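Local structure of FOKI restriction endonuclease (Planomicrobium okeanokoites, 2FOK) at residues 8-13 and 182-187; 154-157 and 161-164; 165-170 and 277-282; 312-317 and 365-370; 323-328 and 346-351. The protein is a type IIS restriction endonuclease that recognises DNA through helix-turn-helix-type domains and hydrolyses the strands in a metal-dependent reaction of a separate cleavage domain. One frame throughout, in Å; residues are numbered along the deposited sequence.

From the N terminus, contact 1 closes a long loop by bringing the N-terminal loop 8-13 against the loop 182-187 and so ties the first two recognition subdomains together. Inside that span lies contact 2, where helices 146-157 and 160-169 meet across a short bend. Contact 3 opens on the latter helix before contact 1 has closed and ends at 277-282, so the two cross; it joins helices 160-169 and 269-279. Contacts 4 and 5 follow in the D3 domain. Contact 4 sets helix 303-319 against strand 364-367, and within its span contact 5 pairs helices 325-334 and 341-352. F186 of contact 1 also packs on G350, linking subdomain 2 to D3.

Contact 1 (8-13 and 182-187); sequences FGWVQN and KNLGFS
W10 reaches across to L184 and G185 with the far end of its indole. CZ3 lies 4.0 Å from L184 CD1, which sits at the ring edge near the ring plane, while CH2 stands 3.9 Å from G185 CA, approached obliquely. L184 has CG anti to its backbone N (chi1 177°), and this carries CD1 forward to the ring. Lacking a side chain, G185 presents its CA to the indole, where a CB would point at the ring; its positive phi independently favours glycine. Further out, W10 NE1 is hydrogen-bonded to M295 O, P161 packs on the same six-membered ring, and the ring of F192 meets the indole edge-to-face. The loop that presents L184 and G185 is held from its own side: S187 OG donates to K182 O over 3.2 Å from well above the carbonyl plane, and L184 O is bonded to S223 OG. Across the contact itself only carbon meets carbon, in a buried setting, so the N-terminal loop of subdomain 1 is joined to subdomain 2 here by van der Waals packing, while the one polar atom of the indole is satisfied elsewhere.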
# COMPACT_ATOMS: atom_id res chain seq x y z
N PHE A 8 3.35 3.89 -12.49
CA PHE A 8 4.47 2.95 -12.64
C PHE A 8 5.31 2.86 -11.38
O PHE A 8 5.10 3.59 -10.41
CB PHE A 8 5.43 3.37 -13.76
CG PHE A 8 4.78 3.59 -15.09
CD1 PHE A 8 4.16 2.54 -15.76
CD2 PHE A 8 4.85 4.84 -15.71
CE1 PHE A 8 3.60 2.73 -17.02
CE2 PHE A 8 4.30 5.04 -16.96
CZ PHE A 8 3.67 3.99 -17.63
N GLY A 9 6.30 1.96 -11.42
CA GLY A 9 7.23 1.80 -10.31
C GLY A 9 6.82 0.81 -9.26
O GLY A 9 7.57 0.56 -8.31
N TRP A 10 5.64 0.22 -9.42
CA TRP A 10 5.10 -0.72 -8.44
C TRP A 10 4.29 -1.84 -9.07
O TRP A 10 3.30 -1.61 -9.78
CB TRP A 10 4.24 0.05 -7.45
CG TRP A 10 4.90 1.28 -6.88
CD1 TRP A 10 4.79 2.56 -7.34
CD2 TRP A 10 5.77 1.33 -5.75
NE1 TRP A 10 5.55 3.41 -6.57
CE2 TRP A 10 6.16 2.68 -5.59
CE3 TRP A 10 6.26 0.37 -4.85
CZ2 TRP A 10 7.03 3.09 -4.56
CZ3 TRP A 10 7.12 0.78 -3.83
CH2 TRP A 10 7.50 2.13 -3.70
N VAL A 11 4.69 -3.07 -8.79
CA VAL A 11 4.01 -4.24 -9.32
C VAL A 11 3.52 -5.10 -8.15
O VAL A 11 4.25 -5.30 -7.18
CB VAL A 11 4.95 -5.07 -10.25
CG1 VAL A 11 4.17 -5.62 -11.42
CG2 VAL A 11 6.09 -4.18 -10.76
N GLN A 12 2.30 -5.60 -8.24
CA GLN A 12 1.70 -6.40 -7.16
C GLN A 12 1.56 -7.90 -7.40
O GLN A 12 1.59 -8.69 -6.45
CB GLN A 12 0.30 -5.86 -6.86
CG GLN A 12 0.21 -4.79 -5.79
CD GLN A 12 -1.23 -4.32 -5.59
OE1 GLN A 12 -1.49 -3.40 -4.81
NE2 GLN A 12 -2.16 -4.95 -6.30
N ASN A 13 1.40 -8.31 -8.65
CA ASN A 13 1.20 -9.72 -8.91
C ASN A 13 2.35 -10.44 -9.60
O ASN A 13 3.02 -9.89 -10.47
CB ASN A 13 -0.11 -9.91 -9.67
CG ASN A 13 -1.32 -9.70 -8.78
OD1 ASN A 13 -1.44 -10.35 -7.73
ND2 ASN A 13 -2.22 -8.81 -9.17
N LYS A 182 5.47 -1.75 6.12
CA LYS A 182 5.19 -0.56 6.92
C LYS A 182 6.20 0.57 6.71
O LYS A 182 5.94 1.73 7.06
CB LYS A 182 5.14 -0.94 8.40
CG LYS A 182 6.33 -1.76 8.86
CD LYS A 182 6.23 -2.06 10.34
CE LYS A 182 7.57 -2.49 10.89
NZ LYS A 182 8.01 -1.59 11.98
N ASN A 183 7.35 0.24 6.14
CA ASN A 183 8.39 1.23 5.89
C ASN A 183 8.74 1.27 4.40
O ASN A 183 9.86 1.62 4.02
CB ASN A 183 9.62 0.89 6.73
CG ASN A 183 9.41 1.16 8.21
OD1 ASN A 183 9.01 2.25 8.61
ND2 ASN A 183 9.68 0.16 9.04
N LEU A 184 7.75 0.93 3.58
CA LEU A 184 7.91 0.88 2.13
C LEU A 184 6.93 1.81 1.41
O LEU A 184 5.71 1.77 1.67
CB LEU A 184 7.71 -0.56 1.66
CG LEU A 184 7.76 -0.88 0.16
CD1 LEU A 184 9.02 -0.29 -0.44
CD2 LEU A 184 7.72 -2.39 -0.03
N GLY A 185 7.45 2.64 0.52
CA GLY A 185 6.61 3.57 -0.21
C GLY A 185 6.13 4.75 0.63
O GLY A 185 6.80 5.16 1.58
N PHE A 186 4.98 5.30 0.25
CA PHE A 186 4.41 6.43 0.97
C PHE A 186 3.42 5.87 1.99
O PHE A 186 2.21 6.02 1.86
CB PHE A 186 3.73 7.36 -0.04
CG PHE A 186 4.71 8.02 -0.98
CD1 PHE A 186 5.36 9.19 -0.61
CD2 PHE A 186 5.04 7.43 -2.19
CE1 PHE A 186 6.35 9.76 -1.44
CE2 PHE A 186 6.02 7.98 -3.02
CZ PHE A 186 6.68 9.15 -2.64
N SER A 187 4.00 5.22 3.00
CA SER A 187 3.30 4.54 4.09
C SER A 187 2.04 5.16 4.69
O SER A 187 1.99 6.35 5.00
CB SER A 187 4.28 4.26 5.23
OG SER A 187 5.53 3.85 4.73

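Contact 2 (154-157 and 161-164)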
# COMPACT_ATOMS: atom_id res chain seq x y z
N GLU A 154 21.98 -5.24 -12.05
CA GLU A 154 22.29 -3.84 -12.28
C GLU A 154 20.99 -3.09 -12.50
O GLU A 154 20.83 -1.96 -12.05
CB GLU A 154 23.18 -3.68 -13.51
CG GLU A 154 23.11 -2.30 -14.12
CD GLU A 154 24.32 -1.46 -13.78
OE1 GLU A 154 25.27 -2.00 -13.18
OE2 GLU A 154 24.30 -0.25 -14.12
N ALA A 155 20.06 -3.73 -13.20
CA ALA A 155 18.76 -3.15 -13.48
C ALA A 155 18.02 -2.88 -12.17
O ALA A 155 17.51 -1.78 -11.95
CB ALA A 155 17.95 -4.10 -14.35
N ILE A 156 17.97 -3.88 -11.30
CA ILE A 156 17.27 -3.75 -10.03
C ILE A 156 17.92 -2.77 -9.06
O ILE A 156 17.25 -2.22 -8.18
CB ILE A 156 17.09 -5.13 -9.32
CG1 ILE A 156 15.75 -5.15 -8.58
CG2 ILE A 156 18.28 -5.40 -8.37
CD1 ILE A 156 15.33 -6.52 -7.99
N SER A 157 19.23 -2.54 -9.22
CA SER A 157 19.95 -1.62 -8.34
C SER A 157 19.59 -0.16 -8.64
O SER A 157 19.85 0.73 -7.83
CB SER A 157 21.46 -1.84 -8.48
OG SER A 157 21.82 -3.14 -8.02
N PRO A 161 12.78 1.10 -4.61
CA PRO A 161 12.15 0.16 -3.68
C PRO A 161 13.00 -1.05 -3.30
O PRO A 161 12.98 -1.49 -2.15
CB PRO A 161 10.86 -0.22 -4.38
CG PRO A 161 10.50 1.04 -5.12
CD PRO A 161 11.84 1.53 -5.65
N ALA A 162 13.72 -1.60 -4.28
CA ALA A 162 14.59 -2.75 -4.04
C ALA A 162 15.71 -2.29 -3.11
O ALA A 162 16.06 -2.97 -2.16
CB ALA A 162 15.18 -3.25 -5.35
N ILE A 163 16.26 -1.12 -3.39
CA ILE A 163 17.31 -0.59 -2.54
C ILE A 163 16.75 -0.37 -1.14
O ILE A 163 17.44 -0.61 -0.15
CB ILE A 163 17.87 0.75 -3.09
CG1 ILE A 163 18.59 0.49 -4.42
CG2 ILE A 163 18.84 1.37 -2.08
CD1 ILE A 163 19.54 -0.70 -4.40
N ARG A 164 15.50 0.06 -1.05
CA ARG A 164 14.85 0.28 0.24
C ARG A 164 14.64 -1.04 0.97
O ARG A 164 14.83 -1.11 2.18
CB ARG A 164 13.48 0.95 0.07
CG ARG A 164 12.75 1.14 1.38
CD ARG A 164 13.64 1.84 2.42
NE ARG A 164 12.88 2.38 3.54
CZ ARG A 164 13.40 3.10 4.53
NH1 ARG A 164 14.70 3.37 4.55
NH2 ARG A 164 12.63 3.53 5.52
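Two consecutive helices joined by a short turn, in subdomain 2 of the recognition domain, a member of the helix-turn-helix clan, bring I156 and S157 of helix 146-157 against A162 and I163 of helix 160-169. Because the connection between the two helices is so short, their backbones run close: the CA atoms of I156 and A162 are 6.6 Å apart, and those of S157 and I163 are 6.5 Å apart. The methyl of A162 is directed at the first helix and touches I156 twice, its CB lying 3.7 Å from I156 O and 3.8 Å from I156 CG1. The alanine methyl thus rests against both the carbonyl oxygen and the isoleucine branch. I156 continues onto W233 and L234 of helix 222-236, where I230 in turn meets A162, so the junction is backed by a third helix. S157 turns its CB away from the second helix and its OG is hydrogen-bonded to I153 O, one turn back; it offers its main chain to I163 instead. I163 keeps CG1 beside its backbone N (chi1 -66°), and the branch folds back at chi2 -47° along the S157 carbonyl. There CG1 lies 3.6 Å from S157 O, and CD1 is 3.7 Å from the same oxygen.

Contact 3 (165-170 and 277-282); sequences ILTLLE and RAKGST
K279 NZ donates to E170 OE1 over 3.2 Å, a salt bridge in which NZ approaches the syn lone pair of OE1. It joins the end of helix 160-169 to the end of helix 269-279 within recognition subdomain 2, of the helix-turn-helix clan. OE2 stays 4.2 Å from NZ, so one oxygen carries the grip. E170 stands straight out beyond CG (chi2 -178°), whereas K279 bends at chi2 and again at chi4 (-78°), which turns its ammonium onto the acid; the two chains cross at about a right angle. Around the salt bridge, T167 and E170 both rest on L275, and K279 touches F357. Helix 269-279 stops just after the lysine, at G280 with its positive phi. The pair lies at the surface, where water would be expected to temper the attraction. With a leucine in place of E170, the K279 ammonium is likely to be left without its counter-charge and set free to swing. T167 OG1, bonded to I163 O of its own helix, lies 4.4 Å from K279 CE, a loose contact.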
# COMPACT_ATOMS: atom_id res chain seq x y z
N ILE A 165 14.25 -2.08 0.25
CA ILE A 165 14.07 -3.37 0.90
C ILE A 165 15.42 -3.83 1.46
O ILE A 165 15.49 -4.39 2.56
CB ILE A 165 13.50 -4.45 -0.07
CG1 ILE A 165 12.07 -4.08 -0.48
CG2 ILE A 165 13.49 -5.82 0.60
CD1 ILE A 165 11.00 -4.39 0.57
N LEU A 166 16.50 -3.58 0.71
CA LEU A 166 17.85 -3.97 1.12
C LEU A 166 18.35 -3.20 2.34
O LEU A 166 19.09 -3.73 3.16
CB LEU A 166 18.84 -3.76 -0.02
CG LEU A 166 18.76 -4.69 -1.23
CD1 LEU A 166 20.02 -4.49 -2.06
CD2 LEU A 166 18.61 -6.15 -0.80
N THR A 167 17.94 -1.94 2.44
CA THR A 167 18.33 -1.10 3.56
C THR A 167 17.66 -1.58 4.84
O THR A 167 18.26 -1.53 5.92
CB THR A 167 17.95 0.38 3.32
OG1 THR A 167 18.59 0.85 2.12
CG2 THR A 167 18.39 1.25 4.49
N LEU A 168 16.43 -2.07 4.72
CA LEU A 168 15.66 -2.55 5.86
C LEU A 168 16.14 -3.90 6.40
O LEU A 168 15.74 -4.30 7.49
CB LEU A 168 14.18 -2.65 5.49
CG LEU A 168 13.48 -1.33 5.16
CD1 LEU A 168 12.10 -1.59 4.60
CD2 LEU A 168 13.39 -0.51 6.42
N LEU A 169 16.98 -4.59 5.64
CA LEU A 169 17.47 -5.90 6.07
C LEU A 169 18.98 -5.86 6.32
O LEU A 169 19.58 -6.86 6.71
CB LEU A 169 17.16 -6.94 4.98
CG LEU A 169 15.71 -7.28 4.65
CD1 LEU A 169 15.66 -8.17 3.42
CD2 LEU A 169 15.06 -7.99 5.82
N GLU A 170 19.58 -4.69 6.13
CA GLU A 170 21.02 -4.51 6.28
C GLU A 170 21.67 -5.00 7.57
O GLU A 170 22.84 -5.40 7.55
CB GLU A 170 21.38 -3.03 6.04
CG GLU A 170 20.86 -2.06 7.07
CD GLU A 170 21.23 -0.62 6.74
OE1 GLU A 170 21.78 -0.38 5.64
OE2 GLU A 170 20.97 0.27 7.58
N ARG A 277 27.65 -0.57 -2.13
CA ARG A 277 27.98 0.25 -3.29
C ARG A 277 26.89 1.28 -3.60
O ARG A 277 27.18 2.36 -4.12
CB ARG A 277 28.22 -0.65 -4.52
CG ARG A 277 27.69 -0.06 -5.84
CD ARG A 277 28.26 -0.74 -7.08
NE ARG A 277 28.46 0.22 -8.16
CZ ARG A 277 28.27 -0.04 -9.45
NH1 ARG A 277 27.87 -1.25 -9.84
NH2 ARG A 277 28.45 0.91 -10.35
N ALA A 278 25.64 0.95 -3.29
CA ALA A 278 24.51 1.85 -3.54
C ALA A 278 24.49 3.00 -2.54
O ALA A 278 23.85 4.04 -2.75
CB ALA A 278 23.19 1.08 -3.46
N LYS A 279 25.19 2.80 -1.43
CA LYS A 279 25.26 3.80 -0.38
C LYS A 279 26.34 4.83 -0.69
O LYS A 279 26.22 6.00 -0.33
CB LYS A 279 25.52 3.14 0.97
CG LYS A 279 24.39 3.33 1.97
CD LYS A 279 23.66 2.04 2.28
CE LYS A 279 22.57 2.27 3.31
NZ LYS A 279 23.10 2.37 4.70
N GLY A 280 27.38 4.37 -1.39
CA GLY A 280 28.48 5.26 -1.74
C GLY A 280 29.73 5.00 -0.92
O GLY A 280 30.61 5.84 -0.84
N SER A 281 29.79 3.82 -0.30
CA SER A 281 30.92 3.44 0.54
C SER A 281 31.88 2.52 -0.22
O SER A 281 32.65 1.79 0.39
CB SER A 281 30.42 2.72 1.79
OG SER A 281 29.23 2.00 1.51
N THR A 282 31.83 2.56 -1.54
CA THR A 282 32.67 1.71 -2.36
C THR A 282 33.59 2.50 -3.30
O THR A 282 33.55 3.73 -3.35
CB THR A 282 31.81 0.75 -3.20
OG1 THR A 282 32.65 -0.14 -3.95
CG2 THR A 282 30.93 1.55 -4.16

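Contact 4 (312-317 and 365-370); sequences LILEIL and YQLKDH
L317 and L367 meet through their CB atoms, 4.0 Å apart, each CB directed at the other segment. The helix segment 312-317 and the strand 365-367 run nearly perpendicular, at 87°, with 9.0 Å between their axes. L367 holds CG anti to its backbone N (chi1 -168°), which sends CD1 along the helix to lie 4.2 Å from L317 CB and equally far from L314 CD2. This one methyl thus touches two leucines about one turn apart on the helix. L317 has CG beside its own backbone N instead, and CD2 turns toward the strand two residues earlier, where it meets Y365 CB at 4.4 Å; the phenol beyond leads away to I325 and I348. I358 of the neighbouring strand touches both L317 and L367 and extends the apolar patch across the sheet. A water bridges the backbones beside the leucines: it accepts from L367 N at 3.2 Å and lies 2.7 Å from L317 O, placed to donate to it. Helix 303-319 is thus held on the sheet here chiefly by leucine packing, while the water probably meets the polar needs of backbone atoms that do not bond each other directly.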
# COMPACT_ATOMS: atom_id res chain seq x y z
N LEU A 312 8.43 18.10 -7.22
CA LEU A 312 9.08 19.38 -7.04
C LEU A 312 9.94 19.43 -5.76
O LEU A 312 10.89 20.20 -5.69
CB LEU A 312 8.03 20.48 -7.02
CG LEU A 312 7.39 20.69 -8.39
CD1 LEU A 312 6.26 21.69 -8.30
CD2 LEU A 312 8.47 21.13 -9.36
N ILE A 313 9.60 18.63 -4.75
CA ILE A 313 10.41 18.64 -3.55
C ILE A 313 11.70 17.87 -3.84
O ILE A 313 12.77 18.23 -3.36
CB ILE A 313 9.70 18.00 -2.33
CG1 ILE A 313 8.39 18.72 -2.02
CG2 ILE A 313 10.59 18.10 -1.12
CD1 ILE A 313 7.41 17.89 -1.18
N LEU A 314 11.58 16.81 -4.62
CA LEU A 314 12.75 16.02 -5.00
C LEU A 314 13.74 16.94 -5.72
O LEU A 314 14.93 16.96 -5.41
CB LEU A 314 12.34 14.89 -5.95
CG LEU A 314 12.79 13.45 -5.70
CD1 LEU A 314 12.51 12.61 -6.94
CD2 LEU A 314 14.25 13.39 -5.33
N GLU A 315 13.22 17.71 -6.68
CA GLU A 315 14.03 18.63 -7.48
C GLU A 315 14.80 19.63 -6.64
O GLU A 315 15.99 19.87 -6.88
CB GLU A 315 13.14 19.40 -8.44
CG GLU A 315 12.77 18.63 -9.69
CD GLU A 315 12.09 19.52 -10.71
OE1 GLU A 315 12.01 20.74 -10.45
OE2 GLU A 315 11.65 19.00 -11.76
N ILE A 316 14.11 20.24 -5.68
CA ILE A 316 14.72 21.23 -4.82
C ILE A 316 15.89 20.61 -4.08
O ILE A 316 16.98 21.18 -4.05
CB ILE A 316 13.70 21.81 -3.82
CG1 ILE A 316 12.57 22.52 -4.58
CG2 ILE A 316 14.37 22.80 -2.90
CD1 ILE A 316 11.44 23.04 -3.69
N LEU A 317 15.66 19.44 -3.51
CA LEU A 317 16.71 18.74 -2.78
C LEU A 317 17.87 18.43 -3.71
O LEU A 317 19.03 18.52 -3.32
CB LEU A 317 16.17 17.44 -2.18
CG LEU A 317 15.32 17.67 -0.94
CD1 LEU A 317 14.33 16.53 -0.77
CD2 LEU A 317 16.23 17.80 0.27
N TYR A 365 18.13 19.08 6.13
CA TYR A 365 17.98 17.95 5.23
C TYR A 365 19.00 18.11 4.11
O TYR A 365 19.32 19.22 3.68
CB TYR A 365 16.58 17.92 4.61
CG TYR A 365 15.44 17.70 5.58
CD1 TYR A 365 14.99 18.74 6.41
CD2 TYR A 365 14.78 16.48 5.64
CE1 TYR A 365 13.92 18.56 7.27
CE2 TYR A 365 13.69 16.29 6.51
CZ TYR A 365 13.27 17.34 7.32
OH TYR A 365 12.22 17.16 8.19
N GLN A 366 19.51 16.99 3.62
CA GLN A 366 20.46 17.02 2.51
C GLN A 366 20.43 15.72 1.74
O GLN A 366 20.77 14.67 2.29
CB GLN A 366 21.87 17.29 3.01
CG GLN A 366 22.79 17.79 1.91
CD GLN A 366 24.20 18.05 2.40
OE1 GLN A 366 25.18 17.82 1.68
NE2 GLN A 366 24.32 18.54 3.63
N LEU A 367 20.04 15.78 0.47
CA LEU A 367 20.00 14.58 -0.36
C LEU A 367 21.43 14.12 -0.69
O LEU A 367 22.26 14.93 -1.09
CB LEU A 367 19.24 14.86 -1.66
CG LEU A 367 18.88 13.62 -2.48
CD1 LEU A 367 17.37 13.45 -2.52
CD2 LEU A 367 19.45 13.74 -3.89
N LYS A 368 21.70 12.84 -0.49
CA LYS A 368 23.02 12.28 -0.76
C LYS A 368 22.80 11.03 -1.59
O LYS A 368 22.83 9.92 -1.07
CB LYS A 368 23.73 11.92 0.54
N ASP A 369 22.61 11.21 -2.90
CA ASP A 369 22.32 10.08 -3.77
C ASP A 369 22.58 10.48 -5.23
O ASP A 369 23.05 11.57 -5.50
CB ASP A 369 20.84 9.72 -3.57
CG ASP A 369 20.49 8.33 -4.03
OD1 ASP A 369 21.13 7.82 -4.97
OD2 ASP A 369 19.54 7.77 -3.45
N HIS A 370 22.27 9.59 -6.17
CA HIS A 370 22.43 9.90 -7.58
C HIS A 370 21.15 9.51 -8.32
O HIS A 370 20.93 8.34 -8.63
CB HIS A 370 23.63 9.17 -8.19
CG HIS A 370 24.02 9.67 -9.54
ND1 HIS A 370 25.01 9.09 -10.30
CD2 HIS A 370 23.50 10.67 -10.31
CE1 HIS A 370 25.09 9.70 -11.47
NE2 HIS A 370 24.18 10.66 -11.50
O HOH W 1 19.55 18.68 -0.71

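Contact 5 (323-328 and 346-351)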
# COMPACT_ATOMS: atom_id res chain seq x y z
N LEU A 323 19.41 21.98 3.54
CA LEU A 323 18.28 22.91 3.60
C LEU A 323 17.41 22.75 4.85
O LEU A 323 17.36 21.68 5.46
CB LEU A 323 17.41 22.70 2.35
CG LEU A 323 17.16 23.75 1.27
CD1 LEU A 323 18.43 24.51 0.94
CD2 LEU A 323 16.64 23.05 0.03
N LYS A 324 16.70 23.82 5.21
CA LYS A 324 15.78 23.79 6.34
C LYS A 324 14.37 23.68 5.75
O LYS A 324 14.06 24.33 4.75
CB LYS A 324 15.91 25.08 7.16
CG LYS A 324 16.76 24.93 8.43
CD LYS A 324 17.24 26.28 8.97
CE LYS A 324 17.45 27.32 7.85
NZ LYS A 324 17.58 28.73 8.33
N ILE A 325 13.52 22.87 6.37
CA ILE A 325 12.16 22.67 5.87
C ILE A 325 11.50 23.98 5.48
O ILE A 325 10.68 24.02 4.56
CB ILE A 325 11.27 21.96 6.90
CG1 ILE A 325 10.06 21.32 6.20
CG2 ILE A 325 10.79 22.94 7.96
CD1 ILE A 325 10.27 19.86 5.84
N GLU A 326 11.85 25.06 6.17
CA GLU A 326 11.28 26.37 5.88
C GLU A 326 11.79 26.93 4.55
O GLU A 326 11.08 27.68 3.86
CB GLU A 326 11.61 27.34 7.02
CG GLU A 326 10.66 27.25 8.20
CD GLU A 326 11.17 26.32 9.29
OE1 GLU A 326 12.35 25.89 9.20
OE2 GLU A 326 10.40 26.02 10.22
N GLN A 327 13.01 26.56 4.18
CA GLN A 327 13.57 27.01 2.91
C GLN A 327 12.96 26.15 1.79
O GLN A 327 12.67 26.64 0.70
CB GLN A 327 15.09 26.88 2.94
CG GLN A 327 15.73 27.24 4.27
CD GLN A 327 17.25 27.10 4.26
OE1 GLN A 327 17.83 26.31 5.03
NE2 GLN A 327 17.91 27.85 3.38
N ILE A 328 12.76 24.87 2.07
CA ILE A 328 12.16 23.97 1.09
C ILE A 328 10.73 24.43 0.85
O ILE A 328 10.27 24.47 -0.29
CB ILE A 328 12.11 22.51 1.59
CG1 ILE A 328 13.50 21.89 1.55
CG2 ILE A 328 11.16 21.69 0.72
CD1 ILE A 328 13.64 20.68 2.46
N ASN A 346 6.02 14.93 5.59
CA ASN A 346 5.47 13.60 5.32
C ASN A 346 5.82 13.17 3.90
O ASN A 346 6.01 11.99 3.62
CB ASN A 346 3.95 13.59 5.51
CG ASN A 346 3.36 12.18 5.38
OD1 ASN A 346 3.43 11.37 6.31
ND2 ASN A 346 2.77 11.89 4.23
N ASP A 347 5.89 14.14 3.00
CA ASP A 347 6.24 13.88 1.61
C ASP A 347 7.70 13.41 1.54
O ASP A 347 8.06 12.64 0.67
CB ASP A 347 6.06 15.15 0.77
CG ASP A 347 4.67 15.27 0.17
OD1 ASP A 347 3.86 14.32 0.31
OD2 ASP A 347 4.37 16.32 -0.44
N ILE A 348 8.53 13.88 2.46
CA ILE A 348 9.95 13.51 2.48
C ILE A 348 10.19 12.12 3.07
O ILE A 348 11.10 11.41 2.64
CB ILE A 348 10.79 14.54 3.29
CG1 ILE A 348 10.73 15.89 2.58
CG2 ILE A 348 12.24 14.06 3.45
CD1 ILE A 348 11.58 16.96 3.23
N LYS A 349 9.39 11.75 4.06
CA LYS A 349 9.52 10.44 4.69
C LYS A 349 9.16 9.37 3.67
O LYS A 349 9.66 8.25 3.74
CB LYS A 349 8.58 10.33 5.89
CG LYS A 349 8.44 8.91 6.41
CD LYS A 349 8.13 8.89 7.88
CE LYS A 349 6.69 9.27 8.14
NZ LYS A 349 5.79 8.88 7.02
N GLY A 350 8.29 9.73 2.74
CA GLY A 350 7.88 8.81 1.70
C GLY A 350 8.99 8.64 0.68
O GLY A 350 9.22 7.54 0.19
N LEU A 351 9.69 9.73 0.36
CA LEU A 351 10.79 9.65 -0.59
C LEU A 351 11.85 8.72 -0.01
O LEU A 351 12.34 7.80 -0.68
CB LEU A 351 11.38 11.04 -0.84
CG LEU A 351 10.49 11.95 -1.69
CD1 LEU A 351 11.04 13.35 -1.73
CD2 LEU A 351 10.40 11.38 -3.11
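I325, I328 and I348 make the whole apolar contact, and they do so through the ends of their side chains. I348 CD1 lies 4.1 Å from I325 CD1 and 4.3 Å from I328 CD1, so one methyl of helix 341-352 is received by two residues of helix 325-334 that are a turn apart. I325 carries CG1 anti to its backbone N (chi1 -159°), which swings its end toward the partner helix although its CB does not point there. I348 has its CB directed at the other helix. All three are buried; I344 adds to the patch by touching both I325 and I328.

Hydrogen bonds local to 323-328 set the start of helix 325-334. K324 occupies the N-cap, and its N donates to Q327 OE1 over 2.7 Å from above the amide carbonyl plane, the half of a capping box that the N3 side chain supplies; the lysine side chain at the N-cap has no acceptor for the reciprocal bond. K324 O begins the helix by accepting from both Q327 N and I328 N, the latter at 3.0 Å. Separately, on the other helix, K349 NZ makes a weak bond to N346 OD1.

Charged partners lie to one side: the D347 carboxylate forms salt bridges with R309 and R310, which anchors helix 341-352 to helix 303-319. Three helices packed together, with a strand leading into the second and a hairpin after the third, follow the order of a winged helix, consistent with the helix-turn-helix clan of D3.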